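Local coordinates for protein CurJ (Moorea producens 3L, PDB 5TZ6) that catalyses vinylogous dehydration of a polyketide intermediate in curacin biosynthesis, as a dehydratase domain of a polyketide synthase module, at the interface of chains A and B. Coordinates in Å, arbitrary orientation; residue numbers count along the deposited sequence, not the author numbering. Chains: chain A/B, CurJ.

The interface of chains A and B. Residues chain A 17-20; chain B 93, 95, 108, 110.
The hydroxyl OG of A:Ser18 is held from two sides: it donates to the side-chain carbonyl OE1 of B:Gln93 at 2.7 Å and accepts the backbone N-H of A:Leu20 at 3.2 Å. The site belongs to the two-fold interface between two polyketide synthase dehydratase domains, a family whose members commonly pair as dimers, probably as here, and it illustrates how one primary amide can read a loop through both of its ends. While OE1 accepts the serine hydroxyl's bond, NE2 of the same B:Gln93 donates to the backbone carbonyl O of A:Gln17 at 3.1 Å, in a fairly straight bond of 161° at the hydrogen. That acceptor lies almost in the amide plane, and the paired bonds should fix the rotation of the amide and set its oxygen towards the serine. The serine hydroxyl approaches OE1 somewhat above the carbonyl plane, tilted by 22°. B:Gln93 reaches out from strand 90-98 with an extended chain beyond CG, whereas A:Ser18 points OG anti to its own backbone N (chi1 175°), where the N-H of A:Leu20 closes back on it and probably steadies the turn after strand 14-16.

Around these polar bonds the contact is apolar. CD and CG of A:Pro19 lie to one side of the B:Phe110 ring plane, displaced outward past its CD1-CE1 bond, with CD 3.6 Å from CE1; within chain B, the amide carbon CD of B:Gln93 lies at the edge of this ring, in its plane. A:Leu20 divides its two methyls between neighbouring strands. Its CD2 rests on B:Val95 CG2 at 3.7 Å, while CD1 meets the terminal methyl CD1 of B:Ile108 at 3.9 Å, the leucine and isoleucine running past each other in opposite directions. That same isoleucine methyl also touches A:Pro19 CD at 4.0 Å, bridging the proline and leucine contacts. Two-fold symmetry repeats the whole arrangement with the chains exchanged.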
# COMPACT_ATOMS: atom_id res chain seq x y z
N GLN A 17 -5.27 1.62 -2.79
CA GLN A 17 -6.54 2.32 -2.69
C GLN A 17 -7.55 1.40 -2.04
O GLN A 17 -7.37 0.18 -2.00
CB GLN A 17 -7.02 2.82 -4.06
CG GLN A 17 -7.32 1.74 -5.07
CD GLN A 17 -7.73 2.32 -6.40
OE1 GLN A 17 -7.02 2.16 -7.40
NE2 GLN A 17 -8.87 2.99 -6.43
N SER A 18 -8.62 2.00 -1.51
CA SER A 18 -9.60 1.30 -0.70
C SER A 18 -10.96 1.96 -0.83
O SER A 18 -11.04 3.19 -0.92
CB SER A 18 -9.18 1.26 0.77
OG SER A 18 -10.18 0.67 1.59
N PRO A 19 -12.04 1.17 -0.85
CA PRO A 19 -13.39 1.76 -0.82
C PRO A 19 -13.61 2.69 0.37
O PRO A 19 -14.52 3.52 0.35
CB PRO A 19 -14.31 0.53 -0.74
CG PRO A 19 -13.50 -0.58 -1.32
CD PRO A 19 -12.08 -0.29 -0.95
N LEU A 20 -12.79 2.55 1.41
CA LEU A 20 -12.91 3.35 2.63
C LEU A 20 -11.91 4.50 2.67
O LEU A 20 -11.67 5.06 3.74
CB LEU A 20 -12.73 2.46 3.86
CG LEU A 20 -13.99 1.72 4.33
CD1 LEU A 20 -14.63 0.97 3.17
CD2 LEU A 20 -13.67 0.77 5.48
N GLN B 93 -9.36 -6.36 2.96
CA GLN B 93 -8.66 -5.31 3.68
C GLN B 93 -9.21 -5.20 5.09
O GLN B 93 -10.42 -5.31 5.31
CB GLN B 93 -8.79 -3.96 2.97
CG GLN B 93 -8.12 -3.90 1.61
CD GLN B 93 -8.35 -2.57 0.92
OE1 GLN B 93 -9.33 -1.88 1.19
NE2 GLN B 93 -7.44 -2.20 0.01
N VAL B 95 -9.39 -2.33 7.91
CA VAL B 95 -9.31 -0.89 8.02
C VAL B 95 -9.46 -0.52 9.49
O VAL B 95 -10.49 -0.83 10.10
CB VAL B 95 -10.36 -0.18 7.16
CG1 VAL B 95 -10.11 1.32 7.14
CG2 VAL B 95 -10.36 -0.76 5.75
N ILE B 108 -13.30 -5.91 5.15
CA ILE B 108 -14.05 -5.79 3.91
C ILE B 108 -13.35 -6.61 2.83
O ILE B 108 -12.20 -7.02 2.98
CB ILE B 108 -14.19 -4.32 3.45
CG1 ILE B 108 -12.83 -3.80 2.96
CG2 ILE B 108 -14.76 -3.45 4.56
CD1 ILE B 108 -12.87 -2.42 2.35
N PHE B 110 -13.46 -7.22 -1.82
CA PHE B 110 -13.93 -6.82 -3.14
C PHE B 110 -13.09 -7.56 -4.18
O PHE B 110 -11.97 -7.99 -3.89
CB PHE B 110 -13.83 -5.30 -3.34
CG PHE B 110 -12.47 -4.73 -3.03
CD1 PHE B 110 -12.19 -4.23 -1.77
CD2 PHE B 110 -11.49 -4.69 -4.00
CE1 PHE B 110 -10.95 -3.70 -1.48
CE2 PHE B 110 -10.24 -4.16 -3.72
CZ PHE B 110 -9.97 -3.66 -2.45